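Local coordinates for uncharacterized protein (Bacteroides vulgatus, PDB 4Q88), which is of unknown specific function but is probably a family 88 glycoside hydrolase acting on carbohydrate substrates, at residues L145-P150 against D212-A217; V151-Y156 against A220-Q225. All coordinates share one frame; numbering follows the deposited sequence.

Contact 1 (L145-P150 against D212-A217); sequences LYMVMP and DGWAFA
The indole of Trp214 lies against two side chains of the neighbouring helix: the methyl CE of Met147 sits over the centre of its six-membered ring, while the ring of Tyr146 meets it obliquely, with planes at 44° and centroids 5.1 Å apart. Trp214 CZ3 in turn lies over one face of Tyr146, displaced toward the rim, and the carbonyl O of Trp214 comes in plane to the edge of that phenol. The setting is the helical barrel of the six-hairpin glycosidase clan, in which helices 144-159 and 209-225 run side by side in the same direction; the axes of segments 145-150 and 212-217 approach to 8.2 Å, their directions 19° apart.

Tyr146 holds CG anti to its backbone N (chi1 -175°), and CG comes within 3.5 Å of Trp214 CE3. In Met147, a selenomethionine, the bends at chi2 and chi3 turn the chain back toward the indole, with CE 3.6 Å from the six-membered-ring centroid, a CH-pi contact almost along the ring normal; with SE farther out, the pair is also a Met-aromatic contact. The phenol's polar end is satisfied by a hydrogen bond between OH and Thr46 OG1.

Two alanines complete the contact: Ala217 CB approaches Tyr146 CD2 at 4.0 Å, and on Leu145 it is the branch CD1 that touches Ala215 CB, at 3.9 Å.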
loop_
_atom_site.group_PDB
_atom_site.type_symbol
_atom_site.label_atom_id
_atom_site.label_comp_id
_atom_site.label_asym_id
_atom_site.label_seq_id
_atom_site.Cartn_x
_atom_site.Cartn_y
_atom_site.Cartn_z
ATOM N N LEU A 145 -5.294 3.485 -4.985
ATOM C CA LEU A 145 -5.301 4.252 -3.768
ATOM C C LEU A 145 -3.990 4.220 -2.987
ATOM O O LEU A 145 -3.576 5.248 -2.431
ATOM C CB LEU A 145 -6.487 3.882 -2.860
ATOM C CG LEU A 145 -7.893 3.955 -3.494
ATOM C CD1 LEU A 145 -8.935 3.668 -2.409
ATOM C CD2 LEU A 145 -8.136 5.330 -4.116
ATOM N N TYR A 146 -3.369 3.063 -2.824
ATOM C CA TYR A 146 -2.084 3.043 -2.190
ATOM C C TYR A 146 -1.042 3.676 -3.095
ATOM O O TYR A 146 -0.134 4.374 -2.600
ATOM C CB TYR A 146 -1.679 1.607 -1.812
ATOM C CG TYR A 146 -0.384 1.555 -1.041
ATOM C CD1 TYR A 146 0.847 1.536 -1.702
ATOM C CD2 TYR A 146 -0.366 1.593 0.352
ATOM C CE1 TYR A 146 2.037 1.546 -0.964
ATOM C CE2 TYR A 146 0.792 1.572 1.069
ATOM C CZ TYR A 146 2.005 1.593 0.415
ATOM O OH TYR A 146 3.159 1.607 1.180
HETATM N N MSE A 147 -1.116 3.423 -4.401
HETATM C CA MSE A 147 -0.062 3.943 -5.280
HETATM C C MSE A 147 -0.010 5.492 -5.249
HETATM O O MSE A 147 1.058 6.101 -5.299
HETATM C CB MSE A 147 -0.279 3.431 -6.689
HETATM C CG MSE A 147 -0.304 1.922 -6.848
HETATM SE SE MSE A 147 1.108 0.939 -5.874
HETATM C CE MSE A 147 -0.064 -0.516 -5.269
ATOM N N VAL A 148 -1.170 6.104 -5.190
ATOM C CA VAL A 148 -1.290 7.545 -5.448
ATOM C C VAL A 148 -1.840 8.403 -4.331
ATOM O O VAL A 148 -1.387 9.571 -4.177
ATOM C CB VAL A 148 -1.995 7.839 -6.799
ATOM C CG1 VAL A 148 -1.669 9.235 -7.268
ATOM C CG2 VAL A 148 -1.572 6.866 -7.897
HETATM N N MSE A 149 -2.745 7.917 -3.484
HETATM C CA MSE A 149 -3.220 8.806 -2.419
HETATM C C MSE A 149 -2.074 9.385 -1.589
HETATM O O MSE A 149 -2.098 10.581 -1.285
HETATM C CB MSE A 149 -4.297 8.263 -1.443
HETATM C CG MSE A 149 -5.624 7.975 -2.134
HETATM SE SE MSE A 149 -7.158 7.917 -0.932
HETATM C CE MSE A 149 -6.455 6.561 0.247
ATOM N N PRO A 150 -1.093 8.585 -1.143
ATOM C CA PRO A 150 -0.019 9.191 -0.333
ATOM C C PRO A 150 0.894 10.173 -1.134
ATOM O O PRO A 150 1.496 11.076 -0.546
ATOM C CB PRO A 150 0.791 7.992 0.150
ATOM C CG PRO A 150 -0.076 6.804 -0.099
ATOM C CD PRO A 150 -0.900 7.146 -1.298
ATOM N N ASP A 212 -8.254 -4.469 -0.915
ATOM C CA ASP A 212 -8.687 -3.785 0.274
ATOM C C ASP A 212 -7.553 -3.472 1.226
ATOM O O ASP A 212 -7.597 -2.394 1.905
ATOM C CB ASP A 212 -9.842 -4.477 0.967
ATOM C CG ASP A 212 -11.137 -4.230 0.265
ATOM O OD1 ASP A 212 -11.675 -3.148 0.475
ATOM O OD2 ASP A 212 -11.538 -5.050 -0.628
ATOM N N GLY A 213 -6.521 -4.300 1.242
ATOM C CA GLY A 213 -5.283 -3.953 1.979
ATOM C C GLY A 213 -4.663 -2.665 1.473
ATOM O O GLY A 213 -4.289 -1.787 2.258
ATOM N N TRP A 214 -4.525 -2.563 0.146
ATOM C CA TRP A 214 -3.975 -1.330 -0.429
ATOM C C TRP A 214 -4.799 -0.115 0.051
ATOM O O TRP A 214 -4.246 0.903 0.526
ATOM C CB TRP A 214 -3.993 -1.377 -1.963
ATOM C CG TRP A 214 -3.041 -2.310 -2.639
ATOM C CD1 TRP A 214 -3.363 -3.181 -3.646
ATOM C CD2 TRP A 214 -1.619 -2.457 -2.438
ATOM N NE1 TRP A 214 -2.254 -3.810 -4.077
ATOM C CE2 TRP A 214 -1.184 -3.440 -3.318
ATOM C CE3 TRP A 214 -0.690 -1.884 -1.578
ATOM C CZ2 TRP A 214 0.132 -3.842 -3.385
ATOM C CZ3 TRP A 214 0.626 -2.317 -1.644
ATOM C CH2 TRP A 214 1.014 -3.262 -2.549
ATOM N N ALA A 215 -6.132 -0.222 -0.015
ATOM C CA ALA A 215 -6.987 0.882 0.329
ATOM C C ALA A 215 -6.866 1.272 1.804
ATOM O O ALA A 215 -6.714 2.465 2.139
ATOM C CB ALA A 215 -8.466 0.571 -0.012
ATOM N N PHE A 216 -6.905 0.272 2.684
ATOM C CA PHE A 216 -6.861 0.503 4.133
ATOM C C PHE A 216 -5.498 1.099 4.551
ATOM O O PHE A 216 -5.475 2.092 5.323
ATOM C CB PHE A 216 -7.107 -0.812 4.847
ATOM C CG PHE A 216 -7.308 -0.718 6.319
ATOM C CD1 PHE A 216 -8.332 0.002 6.869
ATOM C CD2 PHE A 216 -6.542 -1.532 7.169
ATOM C CE1 PHE A 216 -8.523 0.054 8.236
ATOM C CE2 PHE A 216 -6.777 -1.527 8.531
ATOM C CZ PHE A 216 -7.768 -0.756 9.076
ATOM N N ALA A 217 -4.405 0.525 4.074
ATOM C CA ALA A 217 -3.053 1.123 4.351
ATOM C C ALA A 217 -2.921 2.537 3.741
ATOM O O ALA A 217 -2.292 3.393 4.340
ATOM C CB ALA A 217 -1.962 0.250 3.809
#

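Contact 2 (V151-Y156 against A220-Q225)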
loop_
_atom_site.group_PDB
_atom_site.type_symbol
_atom_site.label_atom_id
_atom_site.label_comp_id
_atom_site.label_asym_id
_atom_site.label_seq_id
_atom_site.Cartn_x
_atom_site.Cartn_y
_atom_site.Cartn_z
ATOM N N VAL A 151 0.980 10.035 -2.440
ATOM C CA VAL A 151 1.629 11.056 -3.287
ATOM C C VAL A 151 0.975 12.438 -3.054
ATOM O O VAL A 151 1.664 13.476 -2.901
ATOM C CB VAL A 151 1.485 10.714 -4.773
ATOM C CG1 VAL A 151 2.067 11.830 -5.595
ATOM C CG2 VAL A 151 2.219 9.411 -5.073
HETATM N N MSE A 152 -0.357 12.456 -2.952
HETATM C CA MSE A 152 -1.072 13.702 -2.852
HETATM C C MSE A 152 -0.688 14.425 -1.563
HETATM O O MSE A 152 -0.412 15.666 -1.594
HETATM C CB MSE A 152 -2.606 13.564 -2.963
HETATM C CG MSE A 152 -3.172 12.728 -4.136
HETATM SE SE MSE A 152 -2.487 13.343 -5.863
HETATM C CE MSE A 152 -3.935 14.530 -6.366
ATOM N N VAL A 153 -0.651 13.710 -0.423
ATOM C CA VAL A 153 -0.342 14.371 0.857
ATOM C C VAL A 153 1.143 14.710 0.967
ATOM O O VAL A 153 1.504 15.739 1.580
ATOM C CB VAL A 153 -0.827 13.585 2.104
ATOM C CG1 VAL A 153 -2.353 13.537 2.118
ATOM C CG2 VAL A 153 -0.231 12.174 2.199
ATOM N N LYS A 154 2.001 13.854 0.395
ATOM C CA LYS A 154 3.452 14.093 0.436
ATOM C C LYS A 154 3.795 15.314 -0.433
ATOM O O LYS A 154 4.652 16.155 -0.053
ATOM C CB LYS A 154 4.239 12.862 -0.011
ATOM C CG LYS A 154 4.195 11.742 1.015
ATOM C CD LYS A 154 4.829 10.450 0.512
ATOM C CE LYS A 154 4.672 9.335 1.522
ATOM N NZ LYS A 154 5.402 9.558 2.788
HETATM N N MSE A 155 3.098 15.474 -1.556
HETATM C CA MSE A 155 3.400 16.612 -2.474
HETATM C C MSE A 155 2.850 17.882 -1.895
HETATM O O MSE A 155 3.519 18.941 -1.959
HETATM C CB MSE A 155 2.914 16.423 -3.927
HETATM C CG MSE A 155 3.567 15.202 -4.646
HETATM SE SE MSE A 155 5.525 15.312 -4.694
HETATM C CE MSE A 155 5.602 17.020 -5.662
ATOM N N TYR A 156 1.663 17.825 -1.289
ATOM C CA TYR A 156 1.133 18.961 -0.516
ATOM C C TYR A 156 2.108 19.371 0.576
ATOM O O TYR A 156 2.368 20.585 0.778
ATOM C CB TYR A 156 -0.258 18.685 0.097
ATOM C CG TYR A 156 -0.713 19.865 0.888
ATOM C CD1 TYR A 156 -1.308 20.945 0.252
ATOM C CD2 TYR A 156 -0.422 19.991 2.257
ATOM C CE1 TYR A 156 -1.651 22.107 0.928
ATOM C CE2 TYR A 156 -0.776 21.154 2.967
ATOM C CZ TYR A 156 -1.401 22.206 2.291
ATOM O OH TYR A 156 -1.763 23.362 2.944
ATOM N N ALA A 220 -4.497 5.058 6.036
ATOM C CA ALA A 220 -3.560 5.350 7.137
ATOM C C ALA A 220 -2.447 6.303 6.730
ATOM O O ALA A 220 -2.138 7.316 7.447
ATOM C CB ALA A 220 -2.947 4.066 7.675
ATOM N N LYS A 221 -1.855 6.056 5.570
ATOM C CA LYS A 221 -0.808 6.943 5.076
ATOM C C LYS A 221 -1.312 8.370 4.770
ATOM O O LYS A 221 -0.588 9.361 4.989
ATOM C CB LYS A 221 -0.097 6.358 3.883
ATOM C CG LYS A 221 0.796 5.168 4.269
ATOM C CD LYS A 221 1.264 4.381 3.106
ATOM C CE LYS A 221 2.439 4.936 2.382
ATOM N NZ LYS A 221 3.699 5.064 3.188
ATOM N N VAL A 222 -2.523 8.470 4.248
ATOM C CA VAL A 222 -3.133 9.771 4.038
ATOM C C VAL A 222 -3.269 10.504 5.388
ATOM O O VAL A 222 -2.798 11.666 5.524
ATOM C CB VAL A 222 -4.497 9.665 3.347
ATOM C CG1 VAL A 222 -5.301 10.953 3.530
ATOM C CG2 VAL A 222 -4.350 9.376 1.873
ATOM N N LEU A 223 -3.859 9.828 6.381
ATOM C CA LEU A 223 -4.108 10.432 7.671
ATOM C C LEU A 223 -2.803 10.755 8.433
ATOM O O LEU A 223 -2.755 11.733 9.196
ATOM C CB LEU A 223 -5.056 9.558 8.506
ATOM C CG LEU A 223 -6.479 9.545 7.941
ATOM C CD1 LEU A 223 -7.281 8.416 8.532
ATOM C CD2 LEU A 223 -7.162 10.914 8.156
ATOM N N LYS A 224 -1.740 10.021 8.176
ATOM C CA LYS A 224 -0.465 10.307 8.801
ATOM C C LYS A 224 0.102 11.691 8.437
ATOM O O LYS A 224 0.697 12.395 9.294
ATOM C CB LYS A 224 0.435 9.188 8.361
ATOM C CG LYS A 224 1.837 9.112 8.863
ATOM C CD LYS A 224 2.337 7.751 8.352
ATOM C CE LYS A 224 3.810 7.607 8.477
ATOM N NZ LYS A 224 4.176 7.949 9.840
ATOM N N GLN A 225 -0.094 12.128 7.185
ATOM C CA GLN A 225 0.433 13.396 6.713
ATOM C C GLN A 225 -0.556 14.481 6.283
ATOM O O GLN A 225 -0.135 15.615 6.009
ATOM C CB GLN A 225 1.458 13.133 5.600
ATOM C CG GLN A 225 2.729 12.468 6.118
ATOM C CD GLN A 225 3.736 12.252 5.023
ATOM O OE1 GLN A 225 3.606 11.317 4.212
ATOM N NE2 GLN A 225 4.717 13.138 4.955
HETATM O O HOH W 1 0.124 16.962 3.670
HETATM O O HOH W 2 3.732 7.589 4.527
#
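Helices 151-156 and 220-225 run nearly parallel, their axes 8.9 Å apart at closest and inclined by 16°, with the CA atoms of Val153 and Gln225 the nearest pair. This is parallel helix packing within the helical barrel of the six-hairpin glycosidase clan. It reaches the last turn of helix 209-225, where Gln225 N bonds to Val222 O rather than to the carbonyl of Lys221. A water at this end donates to both Val153 O and Gln225 O, at 2.8 Å and 2.7 Å, tying the two backbones together.

Val153 points toward the other helix and touches it with both branches. CG1 faces Val222, meeting its O and, at 4.2 Å, its CG1; the two side chains cross at about a right angle. CG2, held between the backbone N and the carbonyl carbon, rests against Gln225 CB at 3.9 Å and also approaches Lys221 O.

Beside the valine packing lies a polar group of contacts. Lys154 stays extended until its last torsion, chi4, where the chain turns and brings NZ to Gln225 OE1. The strongest partner of Lys154 NZ is Asp109 OD1 of helix 103-113, a salt bridge that probably eases the repulsion from Lys221, whose NZ is 4.8 Å from Lys154 NZ. A second water accepts from both amino groups, bridging them from one side. In the direct bond, Lys154 NZ donates to Gln225 OE1 over 2.9 Å, at a C=O...N angle of 136° and tilted 23° from the amide plane.

Overall arrangement
The two contacts are successive levels of one interface, since both join helix 144-159 to helix 209-225; their centres lie about 11 Å apart. The centre of contact 1 lies about 5 Å, that of contact 2 about 12 Å, from the centre of the chain. In contact 1 the touching residues are all buried, and it is built from aromatic and apolar groups, without a hydrogen bond between its segments. Contact 2 is still largely buried but has a partly exposed glutamine at its margin, and there a direct amine-amide bond and bridging waters supplement valine packing. The levels interlock: Met149 CB touches Val222 CG2 at 3.5 Å, and the aliphatic part of Lys221 packs on Tyr146 and Pro150.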